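Local coordinates for GphF Dehydratase 1 (Archangium violaceum, PDB 6MBH), which probably dehydrates β-hydroxyacyl intermediates in the gephyronic acid polyketide synthase, in a double variant that has lost the olefin isomerase activity, at residues R143-A148 and H171-G176. Numbering follows the deposited sequence.
Sequences RLDGEA and HLERRG
Glu147 and Arg174 pair antiparallel where the short edge strand 147-148 joins strand 169-175, at the outer margin of a hot-dog-type β-sheet. Two nearly straight backbone hydrogen bonds tie them: Glu147 N to Arg174 O (2.9 Å) and Arg174 N to Glu147 O (2.8 Å). The next pair, Ala148 with Glu173, is non-hydrogen-bonded, and the Ala148 methyl CB lies 4.0 Å from NE2 of His171.

Just before the strand, the Gly146 amide is bonded by the carboxylate of Glu173 and not by a backbone carbonyl of strand 169-175. CG anti to the backbone N and a bend at chi2 bring Glu173 OE2 to Gly146 N, 2.9 Å away in an almost straight bond; the amide meets it on the anti side, 23° out of the carboxylate plane. Without this carboxylate, as with an alanine here, the Gly146 amide would probably lose its acceptor and the loop before the strand could shift. Asp145 OD1 lies 4.4 Å from Glu173 OE2, a like-charge approach that the Arg143 salt bridge to Asp145 OD2 may ease. With this backbone a β-carbon on Gly146 would run into Arg174 O.

Leu144 lays its CD2 methyl against CB of Arg175 (3.6 Å). Arg174, bent at chi3, reaches forward along its own chain, NE and NH2 both gripping Gly176 O side-on, while its NH1 bonds to Leu213 O at the end of helix 200-214. Strand 178-184 borders strand 169-175, its Ile180 touching Leu144, and Leu172 packs on Cys209 and Ala212 of that helix.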
ATOM      1  N   ARG A 143      11.972   8.641  19.883  1.00 26.60           N
ATOM      2  CA  ARG A 143      11.916   7.672  20.961  1.00 30.41           C
ATOM      3  C   ARG A 143      10.474   7.558  21.414  1.00 29.43           C
ATOM      4  O   ARG A 143       9.781   8.577  21.519  1.00 32.37           O
ATOM      5  CB  ARG A 143      12.775   8.097  22.162  1.00 37.90           C
ATOM      6  CG  ARG A 143      12.744   7.030  23.270  1.00 38.21           C
ATOM      7  CD  ARG A 143      13.452   7.462  24.555  1.00 44.95           C
ATOM      8  NE  ARG A 143      14.883   7.270  24.477  1.00 46.66           N
ATOM      9  CZ  ARG A 143      15.551   6.291  25.093  1.00 43.03           C
ATOM     10  NH1 ARG A 143      16.878   6.239  24.948  1.00 42.66           N
ATOM     11  NH2 ARG A 143      14.911   5.387  25.855  1.00 35.95           N
ATOM     12  N   LEU A 144      10.064   6.337  21.769  1.00 26.64           N
ATOM     13  CA  LEU A 144       8.745   6.113  22.346  1.00 32.57           C
ATOM     14  C   LEU A 144       8.836   4.901  23.273  1.00 38.29           C
ATOM     15  O   LEU A 144       8.825   3.744  22.810  1.00 39.01           O
ATOM     16  CB  LEU A 144       7.712   5.897  21.238  1.00 26.23           C
ATOM     17  CG  LEU A 144       6.241   5.901  21.662  1.00 31.02           C
ATOM     18  CD1 LEU A 144       5.382   5.805  20.407  1.00 33.39           C
ATOM     19  CD2 LEU A 144       5.869   4.674  22.446  1.00 38.84           C
ATOM     20  N   ASP A 145       8.856   5.162  24.566  1.00 35.80           N
ATOM     21  CA  ASP A 145       8.773   4.100  25.554  1.00 38.35           C
ATOM     22  C   ASP A 145       7.321   3.957  26.001  1.00 36.75           C
ATOM     23  O   ASP A 145       6.722   4.906  26.510  1.00 36.29           O
ATOM     24  CB  ASP A 145       9.712   4.380  26.717  1.00 44.46           C
ATOM     25  CG  ASP A 145      11.182   4.246  26.290  1.00 50.61           C
ATOM     26  OD1 ASP A 145      11.574   3.179  25.738  1.00 53.44           O
ATOM     27  OD2 ASP A 145      11.920   5.224  26.426  1.00 51.57           O
ATOM     28  N   GLY A 146       6.744   2.788  25.773  1.00 33.38           N
ATOM     29  CA  GLY A 146       5.332   2.579  26.039  1.00 31.25           C
ATOM     30  C   GLY A 146       5.062   1.135  26.341  1.00 37.91           C
ATOM     31  O   GLY A 146       5.819   0.485  27.075  1.00 40.68           O
ATOM     32  N   GLU A 147       3.946   0.641  25.851  1.00 32.55           N
ATOM     33  CA  GLU A 147       3.527  -0.709  26.147  1.00 38.41           C
ATOM     34  C   GLU A 147       3.655  -1.493  24.860  1.00 30.41           C
ATOM     35  O   GLU A 147       3.232  -1.006  23.810  1.00 25.33           O
ATOM     36  CB  GLU A 147       2.083  -0.751  26.670  1.00 56.13           C
ATOM     37  CG  GLU A 147       1.747   0.306  27.721  1.00 73.43           C
ATOM     38  CD  GLU A 147       1.106   1.566  27.130  1.00 83.84           C
ATOM     39  OE1 GLU A 147       0.038   1.432  26.479  1.00 87.46           O
ATOM     40  OE2 GLU A 147       1.670   2.681  27.318  1.00 87.32           O
ATOM     41  N   ALA A 148       4.230  -2.690  24.953  1.00 29.79           N
ATOM     42  CA  ALA A 148       4.326  -3.562  23.798  1.00 31.17           C
ATOM     43  C   ALA A 148       2.947  -4.107  23.463  1.00 28.74           C
ATOM     44  O   ALA A 148       2.207  -4.564  24.348  1.00 32.34           O
ATOM     45  CB  ALA A 148       5.280  -4.716  24.072  1.00 36.29           C
ATOM     46  N   HIS A 171       7.737  -6.065  16.164  1.00 20.10           N
ATOM     47  CA  HIS A 171       7.536  -5.493  17.484  1.00 22.30           C
ATOM     48  C   HIS A 171       6.729  -4.237  17.249  1.00 21.96           C
ATOM     49  O   HIS A 171       6.882  -3.573  16.202  1.00 20.99           O
ATOM     50  CB  HIS A 171       8.866  -5.167  18.161  1.00 23.96           C
ATOM     51  CG  HIS A 171       8.729  -4.723  19.589  1.00 28.92           C
ATOM     52  ND1 HIS A 171       8.709  -3.394  19.956  1.00 32.16           N
ATOM     53  CD2 HIS A 171       8.613  -5.433  20.736  1.00 31.85           C
ATOM     54  CE1 HIS A 171       8.586  -3.301  21.269  1.00 30.67           C
ATOM     55  NE2 HIS A 171       8.529  -4.523  21.767  1.00 33.09           N
ATOM     56  N   LEU A 172       5.864  -3.927  18.204  1.00 21.02           N
ATOM     57  CA  LEU A 172       5.063  -2.712  18.106  1.00 19.58           C
ATOM     58  C   LEU A 172       4.853  -2.188  19.517  1.00 21.43           C
ATOM     59  O   LEU A 172       4.403  -2.925  20.381  1.00 23.34           O
ATOM     60  CB  LEU A 172       3.723  -3.028  17.406  1.00 19.54           C
ATOM     61  CG  LEU A 172       2.747  -1.853  17.267  1.00 21.16           C
ATOM     62  CD1 LEU A 172       3.402  -0.715  16.414  1.00 18.63           C
ATOM     63  CD2 LEU A 172       1.463  -2.281  16.543  1.00 19.05           C
ATOM     64  N   GLU A 173       5.264  -0.947  19.736  1.00 22.16           N
ATOM     65  CA  GLU A 173       5.182  -0.309  21.066  1.00 22.59           C
ATOM     66  C   GLU A 173       4.263   0.909  20.981  1.00 20.84           C
ATOM     67  O   GLU A 173       4.477   1.723  20.125  1.00 23.22           O
ATOM     68  CB  GLU A 173       6.588   0.078  21.500  1.00 29.04           C
ATOM     69  CG  GLU A 173       6.639   0.540  22.929  1.00 37.90           C
ATOM     70  CD  GLU A 173       7.701  -0.133  23.767  1.00 45.15           C
ATOM     71  OE1 GLU A 173       7.972  -1.305  23.543  1.00 47.86           O
ATOM     72  OE2 GLU A 173       8.238   0.527  24.631  1.00 46.98           O
ATOM     73  N   ARG A 174       3.285   1.010  21.874  1.00 22.70           N
ATOM     74  CA  ARG A 174       2.330   2.136  21.766  1.00 24.76           C
ATOM     75  C   ARG A 174       2.313   3.002  23.025  1.00 25.18           C
ATOM     76  O   ARG A 174       2.590   2.517  24.083  1.00 27.50           O
ATOM     77  CB  ARG A 174       0.908   1.662  21.431  1.00 28.35           C
ATOM     78  CG  ARG A 174      -0.025   1.452  22.613  1.00 38.95           C
ATOM     79  CD  ARG A 174      -1.417   0.965  22.233  1.00 38.89           C
ATOM     80  NE  ARG A 174      -2.316   2.054  21.905  1.00 40.29           N
ATOM     81  CZ  ARG A 174      -3.525   1.964  21.354  1.00 41.56           C
ATOM     82  NH1 ARG A 174      -4.064   0.792  21.066  1.00 34.45           N
ATOM     83  NH2 ARG A 174      -4.188   3.068  21.077  1.00 42.50           N
ATOM     84  N   ARG A 175       2.030   4.272  22.821  1.00 25.57           N
ATOM     85  CA  ARG A 175       1.823   5.225  23.926  1.00 26.57           C
ATOM     86  C   ARG A 175       0.635   6.066  23.485  1.00 29.82           C
ATOM     87  O   ARG A 175       0.816   6.897  22.642  1.00 29.11           O
ATOM     88  CB  ARG A 175       3.068   6.064  24.182  1.00 30.21           C
ATOM     89  CG  ARG A 175       2.890   7.067  25.306  1.00 40.51           C
ATOM     90  CD  ARG A 175       4.221   7.744  25.406  1.00 50.06           C
ATOM     91  NE  ARG A 175       4.306   8.686  26.486  1.00 66.74           N
ATOM     92  CZ  ARG A 175       5.151   9.696  26.471  1.00 76.31           C
ATOM     93  NH1 ARG A 175       6.066   9.761  25.521  1.00 77.59           N
ATOM     94  NH2 ARG A 175       5.048  10.657  27.369  1.00 79.77           N
ATOM     95  N   GLY A 176      -0.546   5.752  23.992  1.00 29.35           N
ATOM     96  CA  GLY A 176      -1.748   6.460  23.546  1.00 31.13           C
ATOM     97  C   GLY A 176      -2.052   6.123  22.099  1.00 28.44           C
ATOM     98  O   GLY A 176      -2.103   4.960  21.770  1.00 25.55           O
TER